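Local coordinates for xylose isomerase-like TIM barrel domain-containing protein (Thermus thermophilus, PDB 3AYV) that binds several zinc ions in a TIM barrel and may help protect against oxidative stress, although the reaction it carries out is not established, at residues L201-L206 and V224-E229; D62-D67 and L109-P114; A33-D38 and L82-E87; S170-P173 and P177-A180; P214-T219 and Q236-E241. All blocks are in the same frame, centred on the assembly; numbering follows the deposited sequence.

Interaction 1 of 5, residues L201-L206 and V224-E229; sequences LGRGVL and VREDPE
Two irregular loops, 201-206 and 224-229, run near each other and are bridged by Arg203 and Glu226; the second enters a helix only at Glu229. Their side chains come from opposite directions and meet in a salt bridge carried by one nitrogen, NH1 of Arg203. Its stronger bond goes to the syn lone pair of Glu226 OE2, with Arg203 NH1 and Glu226 OE2 3.1 Å apart and an N-H...O angle of 158°. The second, from Arg203 NH1 to Glu226 OE1 at 3.0 Å, is weak and badly bent. The carboxylate sits at the edge of the guanidinium, with the two planes 40° apart. Glu226 starts with CG wedged between the backbone N and the carbonyl carbon (chi1 42°), then runs extended, and this carries the carboxylate to Arg203. Its OE2 also accepts from the backbone N of Asn200, while the Arg203 guanidinium has a cation-pi contact with Trp199. Cutting Glu226 back to an alanine is likely to leave Arg203 without this countercharge and the N of Asn200 without this acceptor. Next along the chain, Asp227 OD2 accepts from Glu229 N at 3.0 Å, a capping bond at the start of helix 229-240. That helix lies against both loops: Leu201 touches Phe234 and Leu235, and Val224 touches Ser231, just beyond strand 219-222.

Interaction 2 of 5, residues D62-D67 and L109-P114; sequences DLLSPD and LERALP
Asp62 and Arg111 point at each other from opposite directions and join end-on, each terminal nitrogen of the guanidinium taking its own carboxylate oxygen. Arg111 NH2 bonds Asp62 OD1 at 2.9 Å, and Arg111 NH1 bonds Asp62 OD2 at 3.0 Å; both bonds are nearly straight. The oxygens lie close to the guanidinium plane, but the carboxylate is turned 35° against it, so OD1 is approached from above its own plane. From the other face of that plane comes the backbone N of Leu64, 2.9 Å from Asp62 OD1. Two donors thus grip OD1 from opposite faces and should fix the rotation of the carboxylate. Leu64 comes over a face of the guanidinium: it slides past Arg111 in the opposite direction and sets its CD1 over the centre, 3.8 Å above the plane. Its other methyl, Leu64 CD2, packs against CB of Pro114 at 4.0 Å. The bend of the arginine chain at chi3 (54°) brings its end round to the carboxylate. An asparagine in place of Asp62 would probably leave the Arg111 charge without its countercharge and one of its N-H groups without an acceptor. Further out, Arg111 also touches Ile99 and Pro100. Arg111 lies where helix 105-110 gives way to helix 112-118, and the salt bridge ties that junction to the TIM-barrel loop joining strand 52-55 to helix 68-87, where the bond from Leu64 N to Asp62 OD1 makes an Asx turn within the type I turn Asp62-Ser65.

Interaction 3 of 5, residues A33-D38 and L82-E87; sequences ALLEED and LDRAAE
Arg84 drives its guanidinium edge-on into the loop at 33-38, where the carbonyl of Leu35 and the carboxylate of Asp38 receive it. Leu35 O is gripped side-on by two nitrogens: Arg84 NE stands 2.8 Å from it, nearly in line with the C=O bond, and Arg84 NH2 lies 2.9 Å from the same oxygen, at a more oblique angle. Arg84 NH2 then makes a second bond, to Asp38 OD1 at 2.7 Å, and this one is nearly straight (166°). The Asp38 carboxylate stands almost upright to the guanidinium, the planes 85° apart, and is met nearly along its C-O bond. On the remaining edge, Arg84 NH1 bonds Glu87 OE1 at 2.7 Å through the syn lone pair, one helical turn on. A water accepts from Arg84 NH1 and donates to Glu87 OE2 at 2.6 Å. With acceptors for all three of its nitrogens, the guanidinium is fixed in its plane. It gets there by a kink at chi2 (-59°), after which the chain runs straight. In the second shell, Phe41 makes a cation-pi contact with Arg84, while Leu35 is lodged against Arg77 and Phe80. Asp38, Arg84 and Glu87 form a salt-bridge network that ties the last turn of helix 68-87 to the first residue of helix 38-47, and the bonds to Leu35 O hold the loop before it, joining neighbouring helices on the outside of the TIM barrel.

Interaction 4 of 5, residues S170-P173 and P177-A180; sequences SRTP and PWLA
The Trp178 indole presents its edge to the loop at 170-173, its NE1 meeting Thr172 O almost in the ring plane. The bond from Trp178 NE1 to Thr172 O is short, 2.8 Å, and nearly straight at 169°, and the donor also lies in the carbonyl plane. Further along the same edge, Ser170 OG comes within 3.5 Å of Trp178 CZ2, a packing contact rather than a hydrogen bond. Outside the two segments, the indole meets the ring of Phe161, with the planes about 15° from parallel, and Asn137 and Ala166 touch Trp178 as well. Thr172 has its CG2 anti to the backbone N, beside the carbonyl carbon. From there Thr172 CG2 reaches Pro177 CG at 3.7 Å, while Thr172 OG1 bonds the O of Pro141. Ser170 OG is engaged too: it bonds the O of Ala166, and Ser170 OG accepts from Thr172 N at 2.8 Å. That acceptance closes an ST turn, which probably helps to set the direction of the Thr172 carbonyl. The buried indole N-H is thus satisfied by a backbone oxygen of the loop. The indole pins the short helix 176-179 to the turn that follows helix 163-169, in the connection from strand 158-162 to strand 185-188 of the TIM barrel. The side chain of the zinc-binding Asp162 is about 8 Å from that of Trp178, so the contact borders the metal site without joining it.

Interaction 5 of 5, residues P214-T219 and Q236-E241; sequences PYLDRT and QALAGE
Leu216 sends one methyl, CD1, against the last turn of helix 229-240, where it touches both Leu238 and Ala239. The nearest CA atoms across the two segments are those of Leu216 and Ala239, 7.1 Å apart. Leu216 CD1 lies beside the helix backbone, 3.7 Å from Ala239 CA and 3.9 Å from Ala239 CB. Leu216 CD1 is also 4.1 Å from Leu238 CG, so a single methyl touches two consecutive residues. Conformation explains the reach: in Leu216 CG lies anti to the carbonyl carbon (chi1 -64°), and the chain then extends fully to CD1 (chi2 180°), pushing that branch straight at the helix. Leu238 is folded differently, with CG anti to the N and beside the carbonyl carbon; it also rests on Leu212. No hydrogen bond crosses, and the contact is purely apolar. The turn that carries Leu216 is probably steadied by its own side chains: Arg218 NH1 salt-bridges Asp217 OD1 at 3.1 Å, and CD1 of Tyr215 lies over the centre of the Arg218 guanidinium face, 3.7 Å above it. Arg218 N bonds the O of Tyr215 as well, closing a type I turn. Polar support comes from Arg213, which bonds the O of Leu238 and forms a salt bridge with Glu241. Here the end of helix 229-240 leans on the loop that leads from strand 185-188 into strand 219-222, while Met1, near the start of strand 3-8, touches Ala239 as the barrel closes.

In the fold
The centres of all five contacts lie about 16 to 19 Å from the centre of the chain, but their chemistry differs. Interaction 1 is a surface ion pair between two loops; the other four are partly buried. Interactions 2 and 3 bracket helix 68-87, at the loop before it and at its last turn; like interaction 1, both rest on an arginine, though interaction 2 adds leucine packing and interaction 3 a carbonyl and a water. Interaction 4 uses an indole to donate to a backbone carbonyl, and interaction 5 is wholly apolar. Interactions 1 and 5 join the long loop between strands 185-188 and 219-222 to the residues leading into helix 229-240 and to that helix's end. Interactions 4 and 5 touch, Leu179 CB lying 3.6 Å from Tyr215 OH.

Interaction 1 of 5, residues L201-L206 and V224-E229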
# COMPACT_ATOMS: atom_id res chain seq x y z
N LEU A 201 8.05 -13.59 4.92
CA LEU A 201 9.23 -13.64 4.05
C LEU A 201 9.93 -14.98 4.29
O LEU A 201 9.96 -15.44 5.42
CB LEU A 201 10.17 -12.49 4.39
CG LEU A 201 9.59 -11.08 4.26
CD1 LEU A 201 10.68 -10.02 4.57
CD2 LEU A 201 8.99 -10.90 2.86
N GLY A 202 10.43 -15.59 3.22
CA GLY A 202 11.14 -16.87 3.32
C GLY A 202 10.25 -18.09 3.07
O GLY A 202 10.76 -19.19 2.86
N ARG A 203 8.93 -17.88 3.05
CA ARG A 203 7.98 -19.00 2.97
C ARG A 203 7.55 -19.36 1.55
O ARG A 203 6.93 -20.41 1.33
CB ARG A 203 6.74 -18.74 3.84
CG ARG A 203 6.98 -18.74 5.37
CD ARG A 203 5.72 -19.23 6.12
NE ARG A 203 5.10 -20.31 5.37
CZ ARG A 203 3.80 -20.58 5.29
NH1 ARG A 203 2.88 -19.88 5.93
NH2 ARG A 203 3.42 -21.59 4.53
N GLY A 204 7.90 -18.53 0.58
CA GLY A 204 7.36 -18.70 -0.76
C GLY A 204 8.43 -18.61 -1.82
O GLY A 204 9.58 -19.01 -1.59
N VAL A 205 8.05 -18.07 -2.97
CA VAL A 205 8.84 -18.16 -4.19
C VAL A 205 9.48 -16.82 -4.62
O VAL A 205 10.21 -16.79 -5.62
CB VAL A 205 7.98 -18.70 -5.38
CG1 VAL A 205 7.35 -20.03 -5.02
CG2 VAL A 205 6.91 -17.65 -5.81
N LEU A 206 9.20 -15.73 -3.91
CA LEU A 206 9.64 -14.40 -4.35
C LEU A 206 11.16 -14.14 -4.27
O LEU A 206 11.66 -13.21 -4.89
CB LEU A 206 8.85 -13.26 -3.68
CG LEU A 206 7.37 -13.10 -4.09
CD1 LEU A 206 6.75 -11.93 -3.35
CD2 LEU A 206 7.24 -12.95 -5.65
N VAL A 224 1.42 -9.29 6.29
CA VAL A 224 1.53 -10.70 6.63
C VAL A 224 0.37 -11.07 7.54
O VAL A 224 0.08 -10.36 8.52
CB VAL A 224 2.90 -10.99 7.31
CG1 VAL A 224 2.96 -12.39 7.89
CG2 VAL A 224 4.04 -10.82 6.30
N ARG A 225 -0.29 -12.18 7.23
CA ARG A 225 -1.49 -12.54 7.96
C ARG A 225 -1.23 -13.43 9.16
O ARG A 225 -2.09 -13.57 10.03
CB ARG A 225 -2.58 -13.05 7.01
CG ARG A 225 -3.23 -11.86 6.27
CD ARG A 225 -4.61 -12.19 5.68
NE ARG A 225 -4.50 -12.81 4.36
CZ ARG A 225 -4.54 -12.15 3.20
NH1 ARG A 225 -4.70 -10.82 3.18
NH2 ARG A 225 -4.43 -12.81 2.06
N GLU A 226 -0.02 -13.98 9.23
CA GLU A 226 0.40 -14.81 10.36
C GLU A 226 1.29 -13.96 11.27
O GLU A 226 1.56 -12.80 10.94
CB GLU A 226 1.14 -16.05 9.85
CG GLU A 226 2.14 -15.81 8.68
CD GLU A 226 2.53 -17.10 7.92
OE1 GLU A 226 1.89 -18.15 8.15
OE2 GLU A 226 3.46 -17.08 7.08
N ASP A 227 1.77 -14.51 12.39
CA ASP A 227 2.72 -13.78 13.21
C ASP A 227 3.90 -13.29 12.39
O ASP A 227 4.56 -14.07 11.73
CB ASP A 227 3.27 -14.63 14.35
CG ASP A 227 4.05 -13.78 15.34
OD1 ASP A 227 3.41 -13.14 16.22
OD2 ASP A 227 5.29 -13.70 15.19
N PRO A 228 4.20 -11.98 12.46
CA PRO A 228 5.23 -11.41 11.59
C PRO A 228 6.68 -11.58 12.07
O PRO A 228 7.60 -11.15 11.36
CB PRO A 228 4.86 -9.93 11.54
CG PRO A 228 4.19 -9.66 12.87
CD PRO A 228 3.59 -10.97 13.34
N GLU A 229 6.91 -12.20 13.22
CA GLU A 229 8.30 -12.29 13.69
C GLU A 229 9.26 -12.89 12.67
O GLU A 229 10.36 -12.36 12.48
CB GLU A 229 8.46 -13.00 15.03
CG GLU A 229 9.84 -12.72 15.63
CD GLU A 229 10.11 -13.45 16.90
OE1 GLU A 229 9.20 -13.54 17.74
OE2 GLU A 229 11.26 -13.93 17.04

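Interaction 2 of 5, residues D62-D67 and L109-P114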
# COMPACT_ATOMS: atom_id res chain seq x y z
N ASP A 62 -13.07 2.30 -7.75
CA ASP A 62 -12.34 2.70 -8.94
C ASP A 62 -12.81 4.10 -9.35
O ASP A 62 -14.00 4.30 -9.67
CB ASP A 62 -12.60 1.69 -10.09
CG ASP A 62 -11.83 2.04 -11.34
OD1 ASP A 62 -10.94 2.91 -11.27
OD2 ASP A 62 -12.13 1.45 -12.41
N LEU A 63 -11.87 5.05 -9.35
CA LEU A 63 -12.17 6.41 -9.83
C LEU A 63 -12.64 6.44 -11.29
O LEU A 63 -13.32 7.39 -11.72
CB LEU A 63 -10.95 7.33 -9.65
CG LEU A 63 -10.58 7.68 -8.20
CD1 LEU A 63 -9.26 8.47 -8.19
CD2 LEU A 63 -11.73 8.51 -7.55
N LEU A 64 -12.28 5.40 -12.04
CA LEU A 64 -12.59 5.34 -13.46
C LEU A 64 -13.65 4.27 -13.74
O LEU A 64 -13.81 3.85 -14.90
CB LEU A 64 -11.32 5.04 -14.25
CG LEU A 64 -10.15 6.01 -14.11
CD1 LEU A 64 -9.08 5.52 -15.05
CD2 LEU A 64 -10.57 7.48 -14.45
N SER A 65 -14.36 3.83 -12.70
CA SER A 65 -15.49 2.91 -12.89
C SER A 65 -16.50 3.43 -13.96
O SER A 65 -16.86 4.62 -13.96
CB SER A 65 -16.27 2.73 -11.59
OG SER A 65 -17.31 1.76 -11.77
N PRO A 66 -17.01 2.53 -14.82
CA PRO A 66 -18.11 2.96 -15.71
C PRO A 66 -19.39 3.28 -14.94
O PRO A 66 -20.28 3.95 -15.49
CB PRO A 66 -18.32 1.74 -16.66
CG PRO A 66 -17.77 0.57 -15.88
CD PRO A 66 -16.57 1.15 -15.10
N ASP A 67 -19.47 2.88 -13.67
CA ASP A 67 -20.63 3.17 -12.83
C ASP A 67 -20.39 4.52 -12.14
O ASP A 67 -19.47 4.64 -11.32
CB ASP A 67 -20.83 2.06 -11.80
CG ASP A 67 -22.12 2.18 -11.01
OD1 ASP A 67 -22.45 3.30 -10.54
OD2 ASP A 67 -22.82 1.17 -10.86
N LEU A 109 -2.75 0.95 -20.03
CA LEU A 109 -2.07 2.18 -20.45
C LEU A 109 -3.06 3.29 -20.73
O LEU A 109 -2.83 4.44 -20.34
CB LEU A 109 -1.18 1.89 -21.69
CG LEU A 109 -0.37 3.10 -22.20
CD1 LEU A 109 0.52 3.74 -21.10
CD2 LEU A 109 0.46 2.71 -23.45
N GLU A 110 -4.18 2.96 -21.37
CA GLU A 110 -5.18 3.98 -21.69
C GLU A 110 -5.84 4.58 -20.43
O GLU A 110 -6.35 5.68 -20.48
CB GLU A 110 -6.27 3.40 -22.59
CG GLU A 110 -5.79 3.11 -24.01
CD GLU A 110 -6.86 2.40 -24.85
OE1 GLU A 110 -6.95 1.15 -24.77
OE2 GLU A 110 -7.60 3.10 -25.58
N ARG A 111 -5.81 3.86 -19.32
CA ARG A 111 -6.35 4.39 -18.08
C ARG A 111 -5.41 5.39 -17.43
O ARG A 111 -5.85 6.09 -16.50
CB ARG A 111 -6.57 3.27 -17.06
CG ARG A 111 -7.80 2.40 -17.28
CD ARG A 111 -7.80 1.22 -16.25
NE ARG A 111 -7.70 1.69 -14.87
CZ ARG A 111 -8.74 1.83 -14.05
NH1 ARG A 111 -9.96 1.51 -14.48
NH2 ARG A 111 -8.58 2.29 -12.79
N ALA A 112 -4.13 5.43 -17.84
CA ALA A 112 -3.11 6.16 -17.02
C ALA A 112 -3.40 7.66 -16.85
O ALA A 112 -3.39 8.20 -15.73
CB ALA A 112 -1.71 5.95 -17.58
N LEU A 113 -3.59 8.38 -17.96
CA LEU A 113 -3.80 9.82 -17.82
C LEU A 113 -5.20 10.16 -17.28
O LEU A 113 -5.33 11.10 -16.48
CB LEU A 113 -3.46 10.59 -19.12
CG LEU A 113 -1.95 10.96 -19.26
CD1 LEU A 113 -1.45 11.86 -18.11
CD2 LEU A 113 -1.05 9.73 -19.42
N PRO A 114 -6.25 9.39 -17.68
CA PRO A 114 -7.53 9.63 -17.03
C PRO A 114 -7.46 9.42 -15.51
O PRO A 114 -8.09 10.17 -14.75
CB PRO A 114 -8.45 8.59 -17.70
CG PRO A 114 -7.93 8.57 -19.12
CD PRO A 114 -6.42 8.59 -18.91

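Interaction 3 of 5, residues A33-D38 and L82-E87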
# COMPACT_ATOMS: atom_id res chain seq x y z
N ALA A 33 -16.45 0.36 6.75
CA ALA A 33 -17.54 0.30 7.73
C ALA A 33 -17.24 1.10 9.01
O ALA A 33 -18.18 1.46 9.73
CB ALA A 33 -17.85 -1.15 8.10
N LEU A 34 -15.96 1.36 9.27
CA LEU A 34 -15.52 2.01 10.50
C LEU A 34 -15.09 3.46 10.34
O LEU A 34 -14.62 4.06 11.31
CB LEU A 34 -14.40 1.22 11.16
CG LEU A 34 -14.69 -0.23 11.54
CD1 LEU A 34 -13.45 -0.86 12.18
CD2 LEU A 34 -15.95 -0.38 12.43
N LEU A 35 -15.28 4.03 9.15
CA LEU A 35 -14.75 5.36 8.86
C LEU A 35 -15.36 6.46 9.73
O LEU A 35 -14.68 7.43 10.05
CB LEU A 35 -14.87 5.72 7.38
CG LEU A 35 -13.79 5.11 6.47
CD1 LEU A 35 -14.18 5.27 4.98
CD2 LEU A 35 -12.40 5.72 6.74
N GLU A 36 -16.62 6.29 10.12
CA GLU A 36 -17.33 7.30 10.91
C GLU A 36 -17.18 7.11 12.43
O GLU A 36 -17.76 7.85 13.21
CB GLU A 36 -18.82 7.29 10.53
CG GLU A 36 -19.10 7.36 9.01
CD GLU A 36 -19.59 8.70 8.51
OE1 GLU A 36 -20.67 8.71 7.88
OE2 GLU A 36 -18.90 9.74 8.70
N GLU A 37 -16.39 6.13 12.86
CA GLU A 37 -16.29 5.79 14.28
C GLU A 37 -15.20 6.62 14.98
O GLU A 37 -14.09 6.14 15.20
CB GLU A 37 -16.01 4.30 14.45
CG GLU A 37 -17.08 3.39 13.83
CD GLU A 37 -18.48 3.71 14.32
OE1 GLU A 37 -18.72 3.56 15.54
OE2 GLU A 37 -19.33 4.13 13.50
N ASP A 38 -15.55 7.87 15.32
CA ASP A 38 -14.64 8.82 15.97
C ASP A 38 -13.81 8.25 17.11
O ASP A 38 -12.61 8.52 17.19
CB ASP A 38 -15.41 10.02 16.50
CG ASP A 38 -15.86 10.98 15.41
OD1 ASP A 38 -15.65 10.71 14.20
OD2 ASP A 38 -16.43 12.02 15.77
N LEU A 82 -8.27 10.09 3.79
CA LEU A 82 -7.14 11.03 3.97
C LEU A 82 -7.36 11.90 5.22
O LEU A 82 -6.42 12.14 5.98
CB LEU A 82 -6.89 11.90 2.72
CG LEU A 82 -6.12 11.26 1.56
CD1 LEU A 82 -6.17 12.17 0.35
CD2 LEU A 82 -4.65 10.89 1.92
N ASP A 83 -8.58 12.37 5.42
CA ASP A 83 -8.93 13.09 6.68
C ASP A 83 -8.54 12.29 7.93
O ASP A 83 -7.89 12.81 8.86
CB ASP A 83 -10.41 13.44 6.74
CG ASP A 83 -10.81 14.52 5.77
OD1 ASP A 83 -9.94 15.32 5.34
OD2 ASP A 83 -12.01 14.57 5.41
N ARG A 84 -8.94 11.03 7.96
CA ARG A 84 -8.59 10.14 9.06
C ARG A 84 -7.10 9.88 9.21
O ARG A 84 -6.58 9.80 10.34
CB ARG A 84 -9.36 8.81 8.93
CG ARG A 84 -10.87 8.94 9.13
CD ARG A 84 -11.25 9.51 10.52
NE ARG A 84 -12.65 9.25 10.84
CZ ARG A 84 -13.27 9.72 11.91
NH1 ARG A 84 -12.62 10.53 12.77
NH2 ARG A 84 -14.55 9.40 12.13
N ALA A 85 -6.40 9.73 8.08
CA ALA A 85 -4.95 9.56 8.07
C ALA A 85 -4.28 10.73 8.78
O ALA A 85 -3.39 10.53 9.62
CB ALA A 85 -4.44 9.45 6.61
N ALA A 86 -4.73 11.94 8.46
CA ALA A 86 -4.15 13.17 9.03
C ALA A 86 -4.41 13.24 10.53
O ALA A 86 -3.53 13.62 11.30
CB ALA A 86 -4.72 14.40 8.33
N GLU A 87 -5.62 12.84 10.93
CA GLU A 87 -6.01 12.77 12.32
C GLU A 87 -5.12 11.80 13.11
O GLU A 87 -4.78 12.06 14.28
CB GLU A 87 -7.50 12.40 12.43
CG GLU A 87 -7.96 12.09 13.85
CD GLU A 87 -9.46 11.79 13.96
OE1 GLU A 87 -10.14 11.67 12.90
OE2 GLU A 87 -9.94 11.69 15.11
O HOH W 1 -12.49 11.51 15.62

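Interaction 4 of 5, residues S170-P173 and P177-A180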
# COMPACT_ATOMS: atom_id res chain seq x y z
N SER A 170 -0.04 -9.80 -12.32
CA SER A 170 0.45 -9.04 -13.48
C SER A 170 1.02 -10.01 -14.54
O SER A 170 1.06 -11.23 -14.30
CB SER A 170 1.53 -8.02 -13.05
OG SER A 170 2.85 -8.57 -13.11
N ARG A 171 1.46 -9.48 -15.67
CA ARG A 171 2.19 -10.26 -16.68
C ARG A 171 3.69 -10.00 -16.60
O ARG A 171 4.45 -10.38 -17.51
CB ARG A 171 1.70 -9.91 -18.11
CG ARG A 171 0.21 -9.71 -18.20
CD ARG A 171 -0.55 -11.03 -18.26
NE ARG A 171 -1.97 -10.81 -17.98
CZ ARG A 171 -2.81 -11.72 -17.50
NH1 ARG A 171 -2.38 -12.97 -17.25
NH2 ARG A 171 -4.07 -11.38 -17.25
N THR A 172 4.13 -9.37 -15.51
CA THR A 172 5.51 -9.00 -15.31
C THR A 172 5.95 -9.50 -13.92
O THR A 172 6.06 -8.73 -12.96
CB THR A 172 5.70 -7.46 -15.47
OG1 THR A 172 5.02 -7.00 -16.65
CG2 THR A 172 7.19 -7.09 -15.57
N PRO A 173 6.19 -10.81 -13.80
CA PRO A 173 6.39 -11.34 -12.44
C PRO A 173 7.72 -10.94 -11.84
O PRO A 173 7.85 -10.94 -10.61
CB PRO A 173 6.31 -12.87 -12.64
CG PRO A 173 6.71 -13.08 -14.10
CD PRO A 173 6.03 -11.90 -14.79
N PRO A 177 11.43 -4.62 -13.42
CA PRO A 177 10.70 -3.53 -14.09
C PRO A 177 9.91 -2.65 -13.11
O PRO A 177 9.77 -1.43 -13.34
CB PRO A 177 9.76 -4.30 -15.03
CG PRO A 177 10.55 -5.54 -15.37
CD PRO A 177 11.24 -5.92 -14.08
N TRP A 178 9.40 -3.25 -12.02
CA TRP A 178 8.65 -2.51 -11.02
C TRP A 178 9.55 -1.68 -10.13
O TRP A 178 9.24 -0.53 -9.80
CB TRP A 178 7.79 -3.44 -10.15
CG TRP A 178 6.86 -4.31 -10.94
CD1 TRP A 178 7.11 -5.59 -11.37
CD2 TRP A 178 5.52 -4.00 -11.38
NE1 TRP A 178 6.03 -6.09 -12.07
CE2 TRP A 178 5.04 -5.14 -12.09
CE3 TRP A 178 4.68 -2.88 -11.24
CZ2 TRP A 178 3.76 -5.19 -12.67
CZ3 TRP A 178 3.40 -2.92 -11.84
CH2 TRP A 178 2.95 -4.08 -12.53
N LEU A 179 10.67 -2.27 -9.73
CA LEU A 179 11.69 -1.53 -8.98
C LEU A 179 12.21 -0.29 -9.73
O LEU A 179 12.61 0.68 -9.10
CB LEU A 179 12.85 -2.48 -8.67
CG LEU A 179 12.45 -3.56 -7.65
CD1 LEU A 179 13.55 -4.63 -7.49
CD2 LEU A 179 12.10 -2.93 -6.33
N ALA A 180 12.17 -0.35 -11.06
CA ALA A 180 12.58 0.79 -11.89
C ALA A 180 11.71 2.04 -11.70
O ALA A 180 12.09 3.15 -12.10
CB ALA A 180 12.67 0.38 -13.37

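Interaction 5 of 5, residues P214-T219 and Q236-E241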
# COMPACT_ATOMS: atom_id res chain seq x y z
N PRO A 214 19.00 -3.74 -1.43
CA PRO A 214 19.18 -2.30 -1.69
C PRO A 214 18.10 -1.39 -1.11
O PRO A 214 18.32 -0.19 -0.99
CB PRO A 214 19.21 -2.21 -3.23
CG PRO A 214 19.65 -3.56 -3.67
CD PRO A 214 18.99 -4.51 -2.68
N TYR A 215 16.95 -1.96 -0.74
CA TYR A 215 15.76 -1.17 -0.32
C TYR A 215 15.52 -1.13 1.17
O TYR A 215 14.55 -0.57 1.65
CB TYR A 215 14.50 -1.66 -1.10
CG TYR A 215 14.72 -1.55 -2.58
CD1 TYR A 215 14.46 -0.36 -3.25
CD2 TYR A 215 15.25 -2.61 -3.31
CE1 TYR A 215 14.70 -0.23 -4.60
CE2 TYR A 215 15.50 -2.48 -4.66
CZ TYR A 215 15.21 -1.28 -5.30
OH TYR A 215 15.45 -1.15 -6.64
N LEU A 216 16.45 -1.69 1.94
CA LEU A 216 16.29 -1.79 3.39
C LEU A 216 16.27 -0.46 4.15
O LEU A 216 15.92 -0.42 5.33
CB LEU A 216 17.34 -2.74 3.99
CG LEU A 216 17.19 -4.20 3.52
CD1 LEU A 216 18.26 -5.08 4.14
CD2 LEU A 216 15.81 -4.76 3.82
N ASP A 217 16.64 0.63 3.46
CA ASP A 217 16.59 1.96 4.05
C ASP A 217 15.26 2.69 3.79
O ASP A 217 15.06 3.83 4.25
CB ASP A 217 17.79 2.81 3.57
CG ASP A 217 17.88 2.91 2.04
OD1 ASP A 217 17.40 2.01 1.30
OD2 ASP A 217 18.46 3.91 1.56
N ARG A 218 14.36 2.01 3.06
CA ARG A 218 13.01 2.50 2.76
C ARG A 218 12.00 1.97 3.77
O ARG A 218 12.27 0.99 4.49
CB ARG A 218 12.58 2.03 1.36
CG ARG A 218 12.85 3.00 0.21
CD ARG A 218 14.30 3.04 -0.20
NE ARG A 218 14.46 3.34 -1.62
CZ ARG A 218 15.56 3.08 -2.31
NH1 ARG A 218 16.62 2.53 -1.70
NH2 ARG A 218 15.63 3.37 -3.60
N THR A 219 10.83 2.60 3.82
CA THR A 219 9.78 2.12 4.69
C THR A 219 9.30 0.78 4.15
O THR A 219 9.05 0.65 2.94
CB THR A 219 8.63 3.12 4.82
OG1 THR A 219 9.15 4.36 5.34
CG2 THR A 219 7.56 2.59 5.78
N GLN A 236 16.34 -8.71 9.28
CA GLN A 236 17.52 -8.51 10.10
C GLN A 236 18.75 -9.28 9.61
O GLN A 236 19.86 -8.74 9.62
CB GLN A 236 17.20 -8.82 11.56
CG GLN A 236 16.49 -7.67 12.26
CD GLN A 236 15.90 -8.09 13.59
OE1 GLN A 236 15.45 -7.25 14.37
NE2 GLN A 236 15.88 -9.39 13.85
N ALA A 237 18.56 -10.54 9.19
CA ALA A 237 19.63 -11.35 8.60
C ALA A 237 20.06 -10.76 7.27
O ALA A 237 21.23 -10.77 6.92
CB ALA A 237 19.17 -12.79 8.40
N LEU A 238 19.09 -10.26 6.51
CA LEU A 238 19.39 -9.65 5.23
C LEU A 238 20.23 -8.40 5.44
O LEU A 238 21.15 -8.13 4.67
CB LEU A 238 18.09 -9.32 4.47
CG LEU A 238 18.23 -8.99 2.99
CD1 LEU A 238 18.89 -10.14 2.19
CD2 LEU A 238 16.86 -8.65 2.42
N ALA A 239 19.90 -7.65 6.49
CA ALA A 239 20.55 -6.38 6.79
C ALA A 239 21.97 -6.53 7.34
O ALA A 239 22.76 -5.59 7.29
CB ALA A 239 19.70 -5.56 7.77
N GLY A 240 22.28 -7.72 7.87
CA GLY A 240 23.55 -7.97 8.58
C GLY A 240 24.67 -8.42 7.67
O GLY A 240 25.85 -8.43 8.08
N GLU A 241 24.31 -8.81 6.45
CA GLU A 241 25.27 -9.26 5.43
C GLU A 241 25.36 -8.29 4.26
O GLU A 241 24.43 -7.53 3.98
CB GLU A 241 24.90 -10.67 4.93
CG GLU A 241 23.42 -10.82 4.54
CD GLU A 241 23.10 -12.15 3.87
OE1 GLU A 241 23.63 -13.19 4.32
OE2 GLU A 241 22.31 -12.14 2.90